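Local coordinates for spore coat polysaccharide biosynthesis protein spsE (Bacillus subtilis, PDB 1VLI) that probably acts as an N-acylneuraminate-9-phosphate synthase in the pathway that makes the spore coat polysaccharide, at residues F47-A52 with F249-N254; I245-T250 with F262-D267. All blocks are in the same frame, centred on the assembly; numbering follows the deposited sequence.

Contact 1 of 2, residues F47-A52 with F249-N254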
ATOM      1  N   PHE A  47      -3.246  14.733 -16.346  1.00 54.59           N
ATOM      2  CA  PHE A  47      -4.604  14.699 -16.926  1.00 53.71           C
ATOM      3  C   PHE A  47      -4.728  13.617 -17.985  1.00 53.29           C
ATOM      4  O   PHE A  47      -5.791  12.981 -18.098  1.00 54.78           O
ATOM      5  CB  PHE A  47      -5.035  16.045 -17.560  1.00 54.37           C
ATOM      6  CG  PHE A  47      -5.230  17.175 -16.562  1.00 59.11           C
ATOM      7  CD1 PHE A  47      -5.792  16.946 -15.309  1.00 56.43           C
ATOM      8  CD2 PHE A  47      -4.888  18.484 -16.901  1.00 69.86           C
ATOM      9  CE1 PHE A  47      -5.974  17.982 -14.403  1.00 60.94           C
ATOM     10  CE2 PHE A  47      -5.068  19.539 -15.989  1.00 67.03           C
ATOM     11  CZ  PHE A  47      -5.615  19.286 -14.742  1.00 56.10           C
ATOM     12  N   ALA A  48      -3.662  13.408 -18.765  1.00 51.21           N
ATOM     13  CA  ALA A  48      -3.691  12.380 -19.813  1.00 51.34           C
ATOM     14  C   ALA A  48      -3.717  10.952 -19.209  1.00 51.76           C
ATOM     15  O   ALA A  48      -4.372  10.049 -19.747  1.00 53.27           O
ATOM     16  CB  ALA A  48      -2.526  12.557 -20.774  1.00 50.05           C
ATOM     17  N   LEU A  49      -3.037  10.763 -18.084  1.00 53.21           N
ATOM     18  CA  LEU A  49      -3.061   9.459 -17.395  1.00 54.86           C
ATOM     19  C   LEU A  49      -4.469   9.168 -16.894  1.00 56.75           C
ATOM     20  O   LEU A  49      -5.033   8.135 -17.207  1.00 58.37           O
ATOM     21  CB  LEU A  49      -2.030   9.409 -16.279  1.00 52.07           C
ATOM     22  CG  LEU A  49      -0.589   9.210 -16.762  1.00 49.91           C
ATOM     23  CD1 LEU A  49       0.374   9.804 -15.742  1.00 55.85           C
ATOM     24  CD2 LEU A  49      -0.273   7.726 -17.026  1.00 50.37           C
ATOM     25  N   ILE A  50      -5.049  10.126 -16.180  1.00 60.44           N
ATOM     26  CA  ILE A  50      -6.482  10.126 -15.862  1.00 60.88           C
ATOM     27  C   ILE A  50      -7.332   9.731 -17.050  1.00 61.97           C
ATOM     28  O   ILE A  50      -8.133   8.816 -16.910  1.00 65.48           O
ATOM     29  CB  ILE A  50      -6.929  11.500 -15.245  1.00 60.16           C
ATOM     30  CG1 ILE A  50      -6.135  11.727 -13.949  1.00 60.49           C
ATOM     31  CG2 ILE A  50      -8.427  11.512 -14.938  1.00 49.62           C
ATOM     32  CD1 ILE A  50      -6.558  12.871 -13.093  1.00 66.25           C
ATOM     33  N   ASP A  51      -7.137  10.369 -18.216  1.00 61.48           N
ATOM     34  CA  ASP A  51      -7.881  10.029 -19.450  1.00 59.84           C
ATOM     35  C   ASP A  51      -7.752   8.574 -19.813  1.00 59.25           C
ATOM     36  O   ASP A  51      -8.748   7.913 -20.114  1.00 59.01           O
ATOM     37  CB  ASP A  51      -7.386  10.818 -20.668  1.00 62.42           C
ATOM     38  CG  ASP A  51      -7.819  12.287 -20.659  1.00 66.60           C
ATOM     39  OD1 ASP A  51      -8.948  12.606 -20.218  1.00 65.72           O
ATOM     40  OD2 ASP A  51      -7.088  13.193 -21.115  1.00 72.76           O
ATOM     41  N   ALA A  52      -6.511   8.094 -19.826  1.00 58.32           N
ATOM     42  CA  ALA A  52      -6.210   6.715 -20.212  1.00 58.56           C
ATOM     43  C   ALA A  52      -6.909   5.699 -19.302  1.00 58.77           C
ATOM     44  O   ALA A  52      -7.478   4.713 -19.785  1.00 59.78           O
ATOM     45  CB  ALA A  52      -4.708   6.488 -20.215  1.00 59.12           C
ATOM     46  N   PHE A 249       0.178   1.692 -14.946  1.00 54.21           N
ATOM     47  CA  PHE A 249       0.052   2.093 -16.328  1.00 55.91           C
ATOM     48  C   PHE A 249       0.806   3.391 -16.598  1.00 58.09           C
ATOM     49  O   PHE A 249       1.113   4.155 -15.685  1.00 56.18           O
ATOM     50  CB  PHE A 249      -1.416   2.218 -16.739  1.00 56.42           C
ATOM     51  CG  PHE A 249      -2.065   3.520 -16.348  1.00 53.14           C
ATOM     52  CD1 PHE A 249      -2.375   3.782 -15.022  1.00 53.00           C
ATOM     53  CD2 PHE A 249      -2.398   4.464 -17.321  1.00 56.25           C
ATOM     54  CE1 PHE A 249      -2.989   4.958 -14.650  1.00 53.66           C
ATOM     55  CE2 PHE A 249      -3.024   5.667 -16.973  1.00 56.97           C
ATOM     56  CZ  PHE A 249      -3.318   5.925 -15.638  1.00 58.64           C
ATOM     57  N   THR A 250       1.125   3.610 -17.863  1.00 60.46           N
ATOM     58  CA  THR A 250       1.804   4.817 -18.283  1.00 63.21           C
ATOM     59  C   THR A 250       1.119   5.298 -19.543  1.00 62.62           C
ATOM     60  O   THR A 250       0.200   4.650 -20.025  1.00 62.85           O
ATOM     61  CB  THR A 250       3.303   4.557 -18.524  1.00 64.40           C
ATOM     62  OG1 THR A 250       3.915   5.749 -19.034  1.00 66.73           O
ATOM     63  CG2 THR A 250       3.507   3.522 -19.659  1.00 63.76           C
ATOM     64  N   ILE A 251       1.567   6.430 -20.064  1.00 63.48           N
ATOM     65  CA  ILE A 251       0.994   7.007 -21.268  1.00 64.27           C
ATOM     66  C   ILE A 251       1.797   6.538 -22.479  1.00 66.11           C
ATOM     67  O   ILE A 251       1.299   6.536 -23.612  1.00 68.06           O
ATOM     68  CB  ILE A 251       0.908   8.584 -21.124  1.00 65.16           C
ATOM     69  CG1 ILE A 251      -0.323   9.135 -21.834  1.00 72.32           C
ATOM     70  CG2 ILE A 251       2.206   9.334 -21.522  1.00 61.22           C
ATOM     71  CD1 ILE A 251      -1.602   8.905 -21.069  1.00 80.02           C
ATOM     72  N   ASP A 252       3.035   6.110 -22.213  1.00 67.98           N
ATOM     73  CA  ASP A 252       3.993   5.691 -23.246  1.00 70.57           C
ATOM     74  C   ASP A 252       5.148   4.908 -22.609  1.00 70.61           C
ATOM     75  O   ASP A 252       5.930   5.467 -21.840  1.00 70.58           O
ATOM     76  CB  ASP A 252       4.524   6.927 -23.998  1.00 71.29           C
ATOM     77  CG  ASP A 252       5.693   6.619 -24.917  1.00 74.40           C
ATOM     78  OD1 ASP A 252       5.932   5.440 -25.254  1.00 81.28           O
ATOM     79  OD2 ASP A 252       6.430   7.516 -25.369  1.00 81.78           O
ATOM     80  N   LYS A 253       5.259   3.625 -22.955  1.00 71.98           N
ATOM     81  CA  LYS A 253       6.211   2.694 -22.312  1.00 72.87           C
ATOM     82  C   LYS A 253       7.688   3.023 -22.564  1.00 73.74           C
ATOM     83  O   LYS A 253       8.575   2.546 -21.846  1.00 73.21           O
ATOM     84  CB  LYS A 253       5.927   1.251 -22.748  1.00 72.98           C
ATOM     85  CG  LYS A 253       4.616   0.671 -22.218  1.00 74.42           C
ATOM     86  CD  LYS A 253       4.174  -0.581 -22.983  1.00 72.05           C
ATOM     87  CE  LYS A 253       4.989  -1.818 -22.624  1.00 70.52           C
ATOM     88  NZ  LYS A 253       4.814  -2.225 -21.206  1.00 73.08           N
ATOM     89  N   ASN A 254       7.948   3.828 -23.590  1.00 74.75           N
ATOM     90  CA  ASN A 254       9.319   4.131 -23.985  1.00 75.40           C
ATOM     91  C   ASN A 254       9.882   5.398 -23.337  1.00 76.22           C
ATOM     92  O   ASN A 254      11.069   5.690 -23.501  1.00 77.05           O
ATOM     93  CB  ASN A 254       9.465   4.164 -25.517  1.00 74.57           C
ATOM     94  CG  ASN A 254       9.216   2.801 -26.159  1.00 73.79           C
ATOM     95  OD1 ASN A 254       8.447   2.691 -27.115  1.00 68.97           O
ATOM     96  ND2 ASN A 254       9.850   1.753 -25.622  1.00 67.59           N
TER

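Contact 2 of 2, residues I245-T250 with F262-D267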
ATOM      1  N   ILE A 245      -8.031  -5.383  -8.279  1.00 56.27           N
ATOM      2  CA  ILE A 245      -6.803  -5.571  -9.060  1.00 54.06           C
ATOM      3  C   ILE A 245      -6.153  -4.221  -9.165  1.00 56.37           C
ATOM      4  O   ILE A 245      -6.821  -3.240  -9.511  1.00 59.21           O
ATOM      5  CB  ILE A 245      -7.091  -6.101 -10.499  1.00 51.34           C
ATOM      6  CG1 ILE A 245      -7.813  -7.445 -10.505  1.00 53.03           C
ATOM      7  CG2 ILE A 245      -5.811  -6.190 -11.356  1.00 49.15           C
ATOM      8  CD1 ILE A 245      -6.995  -8.668  -9.801  1.00 39.05           C
ATOM      9  N   GLU A 246      -4.858  -4.172  -8.890  1.00 55.75           N
ATOM     10  CA  GLU A 246      -4.071  -2.964  -9.089  1.00 59.72           C
ATOM     11  C   GLU A 246      -2.989  -3.285 -10.141  1.00 58.91           C
ATOM     12  O   GLU A 246      -2.309  -4.330 -10.048  1.00 51.64           O
ATOM     13  CB  GLU A 246      -3.449  -2.561  -7.762  1.00 59.64           C
ATOM     14  CG  GLU A 246      -2.883  -1.157  -7.672  1.00 66.99           C
ATOM     15  CD  GLU A 246      -2.191  -0.901  -6.333  1.00 68.13           C
ATOM     16  OE1 GLU A 246      -2.307  -1.744  -5.401  1.00 77.44           O
ATOM     17  OE2 GLU A 246      -1.514   0.146  -6.210  1.00 87.88           O
ATOM     18  N   LYS A 247      -2.868  -2.420 -11.160  1.00 55.98           N
ATOM     19  CA  LYS A 247      -1.810  -2.537 -12.174  1.00 56.32           C
ATOM     20  C   LYS A 247      -1.255  -1.160 -12.508  1.00 58.91           C
ATOM     21  O   LYS A 247      -2.035  -0.191 -12.600  1.00 57.21           O
ATOM     22  CB  LYS A 247      -2.374  -3.179 -13.449  1.00 56.98           C
ATOM     23  CG  LYS A 247      -1.343  -3.695 -14.464  1.00 55.73           C
ATOM     24  CD  LYS A 247      -0.973  -5.142 -14.243  1.00 54.14           C
ATOM     25  CE  LYS A 247      -0.402  -5.763 -15.517  1.00 57.64           C
ATOM     26  NZ  LYS A 247       0.128  -7.137 -15.249  1.00 54.54           N
ATOM     27  N   HIS A 248       0.072  -1.070 -12.679  1.00 58.17           N
ATOM     28  CA  HIS A 248       0.714   0.173 -13.138  1.00 55.68           C
ATOM     29  C   HIS A 248       0.384   0.416 -14.609  1.00 57.06           C
ATOM     30  O   HIS A 248       0.301  -0.541 -15.409  1.00 51.73           O
ATOM     31  CB  HIS A 248       2.227   0.132 -13.001  1.00 54.10           C
ATOM     32  CG  HIS A 248       2.707   0.039 -11.589  1.00 64.53           C
ATOM     33  ND1 HIS A 248       3.465   1.024 -10.999  1.00 65.24           N
ATOM     34  CD2 HIS A 248       2.548  -0.928 -10.649  1.00 65.15           C
ATOM     35  CE1 HIS A 248       3.749   0.673  -9.755  1.00 77.48           C
ATOM     36  NE2 HIS A 248       3.207  -0.508  -9.517  1.00 75.39           N
ATOM     37  N   PHE A 249       0.178   1.692 -14.946  1.00 54.21           N
ATOM     38  CA  PHE A 249       0.052   2.093 -16.328  1.00 55.91           C
ATOM     39  C   PHE A 249       0.806   3.391 -16.598  1.00 58.09           C
ATOM     40  O   PHE A 249       1.113   4.155 -15.685  1.00 56.18           O
ATOM     41  CB  PHE A 249      -1.416   2.218 -16.739  1.00 56.42           C
ATOM     42  CG  PHE A 249      -2.065   3.520 -16.348  1.00 53.14           C
ATOM     43  CD1 PHE A 249      -2.375   3.782 -15.022  1.00 53.00           C
ATOM     44  CD2 PHE A 249      -2.398   4.464 -17.321  1.00 56.25           C
ATOM     45  CE1 PHE A 249      -2.989   4.958 -14.650  1.00 53.66           C
ATOM     46  CE2 PHE A 249      -3.024   5.667 -16.973  1.00 56.97           C
ATOM     47  CZ  PHE A 249      -3.318   5.925 -15.638  1.00 58.64           C
ATOM     48  N   THR A 250       1.125   3.610 -17.863  1.00 60.46           N
ATOM     49  CA  THR A 250       1.804   4.817 -18.283  1.00 63.21           C
ATOM     50  C   THR A 250       1.119   5.298 -19.543  1.00 62.62           C
ATOM     51  O   THR A 250       0.200   4.650 -20.025  1.00 62.85           O
ATOM     52  CB  THR A 250       3.303   4.557 -18.524  1.00 64.40           C
ATOM     53  OG1 THR A 250       3.915   5.749 -19.034  1.00 66.73           O
ATOM     54  CG2 THR A 250       3.507   3.522 -19.659  1.00 63.76           C
ATOM     55  N   PHE A 262       7.866  -0.925 -17.789  1.00 76.03           N
ATOM     56  CA  PHE A 262       7.168  -2.157 -17.447  1.00 74.08           C
ATOM     57  C   PHE A 262       5.669  -1.957 -17.124  1.00 70.16           C
ATOM     58  O   PHE A 262       4.948  -2.934 -16.893  1.00 69.23           O
ATOM     59  CB  PHE A 262       7.928  -2.893 -16.327  1.00 75.95           C
ATOM     60  CG  PHE A 262       9.366  -3.255 -16.691  1.00 81.13           C
ATOM     61  CD1 PHE A 262       9.640  -4.224 -17.678  1.00 84.77           C
ATOM     62  CD2 PHE A 262      10.444  -2.640 -16.038  1.00 84.96           C
ATOM     63  CE1 PHE A 262      10.970  -4.570 -18.016  1.00 82.42           C
ATOM     64  CE2 PHE A 262      11.782  -2.979 -16.366  1.00 84.27           C
ATOM     65  CZ  PHE A 262      12.041  -3.945 -17.357  1.00 80.58           C
ATOM     66  N   ALA A 263       5.209  -0.701 -17.125  1.00 64.48           N
ATOM     67  CA  ALA A 263       3.794  -0.392 -16.929  1.00 60.08           C
ATOM     68  C   ALA A 263       3.033  -0.658 -18.214  1.00 59.15           C
ATOM     69  O   ALA A 263       3.617  -0.697 -19.298  1.00 59.49           O
ATOM     70  CB  ALA A 263       3.618   1.061 -16.504  1.00 60.66           C
ATOM     71  N   LEU A 264       1.727  -0.856 -18.109  1.00 57.56           N
ATOM     72  CA  LEU A 264       0.905  -1.021 -19.302  1.00 56.00           C
ATOM     73  C   LEU A 264       0.654   0.342 -19.955  1.00 58.32           C
ATOM     74  O   LEU A 264       0.499   1.345 -19.247  1.00 58.04           O
ATOM     75  CB  LEU A 264      -0.424  -1.672 -18.942  1.00 53.81           C
ATOM     76  CG  LEU A 264      -0.320  -3.033 -18.255  1.00 51.82           C
ATOM     77  CD1 LEU A 264      -1.701  -3.658 -18.226  1.00 38.51           C
ATOM     78  CD2 LEU A 264       0.683  -3.933 -19.005  1.00 49.27           C
ATOM     79  N   ASN A 265       0.633   0.381 -21.292  1.00 58.56           N
ATOM     80  CA  ASN A 265       0.204   1.582 -22.002  1.00 60.03           C
ATOM     81  C   ASN A 265      -1.333   1.636 -22.027  1.00 60.81           C
ATOM     82  O   ASN A 265      -1.976   0.708 -21.544  1.00 63.96           O
ATOM     83  CB  ASN A 265       0.838   1.666 -23.393  1.00 58.98           C
ATOM     84  CG  ASN A 265       0.385   0.558 -24.327  1.00 67.09           C
ATOM     85  OD1 ASN A 265      -0.795   0.171 -24.366  1.00 77.25           O
ATOM     86  ND2 ASN A 265       1.325   0.060 -25.124  1.00 69.96           N
ATOM     87  N   PRO A 266      -1.932   2.719 -22.513  1.00 60.03           N
ATOM     88  CA  PRO A 266      -3.389   2.849 -22.478  1.00 59.83           C
ATOM     89  C   PRO A 266      -4.168   1.723 -23.121  1.00 60.32           C
ATOM     90  O   PRO A 266      -5.228   1.386 -22.609  1.00 61.05           O
ATOM     91  CB  PRO A 266      -3.634   4.151 -23.230  1.00 58.76           C
ATOM     92  CG  PRO A 266      -2.406   4.949 -22.900  1.00 58.06           C
ATOM     93  CD  PRO A 266      -1.296   3.944 -23.037  1.00 60.25           C
ATOM     94  N   ASP A 267      -3.661   1.177 -24.231  1.00 60.66           N
ATOM     95  CA  ASP A 267      -4.300   0.078 -24.943  1.00 61.77           C
ATOM     96  C   ASP A 267      -4.295  -1.198 -24.130  1.00 61.86           C
ATOM     97  O   ASP A 267      -5.331  -1.854 -23.967  1.00 61.78           O
ATOM     98  CB  ASP A 267      -3.577  -0.205 -26.254  1.00 63.43           C
ATOM     99  CG  ASP A 267      -3.659   0.936 -27.202  1.00 71.44           C
ATOM    100  OD1 ASP A 267      -2.999   1.971 -26.932  1.00 87.32           O
ATOM    101  OD2 ASP A 267      -4.358   0.893 -28.230  1.00 67.10           O
TER

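Contact 1 of 2, residues F47-A52 with F249-N254
Leu49 meets Phe249 where one flank of helix 43-56 receives the loop that follows strand 244-248. The leucine offers one methyl branch, CD2, which lies 3.4 Å from Phe249 CE2, and the two side chains cross obliquely. The ring also turns its edge to the helix backbone: Leu49 O sits near the ring plane, 3.2 Å from Phe249 CE2 and as near to CZ, so the ring edge faces a carbonyl oxygen, a contact that the weakly positive rim would probably favour. Ala52, further along the helix, adds its CB at 3.7 Å from the same CE2, approaching obliquely.

The second point of contact is Ile251. Its CD1 reaches the helix 3.3 Å from Ala48 O and 3.8 Å from Ala48 CB, with Ala52 CB on the next turn also close. Ala48 O already accepts the helical bond from Ala52 N, so the methyl group meets a carbonyl that is already engaged in the helix. The contact between the segments is thus carried by apolar groups and carbonyl oxygens.

Second-shell bonds hold the loop in shape. Phe249 points its CB toward the helix, and CG takes the place between the backbone N and the carbonyl carbon (chi1 82°); Ala33, Ala35 and Val61 from neighbouring strands also pack on the ring, and Asn38 donates to Phe249 O. Thr250 OG1 bonds His260 and takes a weak bond from Asp252 N. Asp252 OD1 then accepts from Asn254 N, 3.1 Å away and above the carboxylate plane, which makes an Asx turn.

All of this belongs to the TIM barrel of the NeuB family: the loop leaving strand 244-248 packs on the helix that follows strand 30-36, its neighbour in the sheet.

Contact 2 of 2, residues I245-T250 with F262-D267
Leu264 packs against Lys247 at the end of strand 244-248, and its side chain can be followed outward from the backbone. CB and CG each lie 3.8 Å from His248 O, the carbonyl that also receives the backbone bond of this residue. CG is anti to the carbonyl carbon (chi1 -58°), and it lies beside Lys247 CE. At the tip, CD1 touches the lysine twice, at 3.7 Å from Lys247 CE and 3.8 Å from Lys247 CG, while CD2 is a little more distant from CE. The two side chains cross at about a right angle, and the leucine packs on the methylene part of the lysine. Lys247 NZ is engaged by a salt bridge to Asp225 and by the carbonyls of Ser227 and His229.

Leu264 makes two backbone bonds, to the residues on either side of Phe249, and these form a single isolated bridge. Leu264 N donates to His248 O over 3.1 Å, and Thr250 N donates to Leu264 O over 2.7 Å. Leu264 O also receives a CA-H contact from Phe249 CA at 3.0 Å.

Ala263 fills the neighbouring position: its CB meets the backbone of Phe249, His248 CB and the CG2 of Thr250. Past the bridge, Pro266 CD lies 3.4 Å from Thr250 O, and Asn265 stands at the N-cap of helix 266-285, where its side chain caps a backbone N.

His248, at the strand's C-terminal end, binds the zinc ion together with His226. The bridge thus joins 262-267 to the chain directly after this zinc ligand, at the C-terminal ends of the parallel strands, where active sites of TIM barrels lie.

Read from the N terminus, the chain passes strand 30-36 and enters helix 43-56, the first partner of contact 1, then runs through most of the barrel before 249-254 returns to it, closing a loop of nearly 200 residues. Contact 2 closes a far shorter one, in which 262-267 folds back on 245-250 across eleven residues. The two share Phe249 and Thr250, so the short loop follows directly on the long one, and its interior contains the rest of 249-254. Lys253 NZ probably bonds Ala263 O, and Ala52 CB packs on Pro266 CG. Together they tie strand 244-248 and the start of helix 266-285 to helix 43-56, across the closure of the barrel.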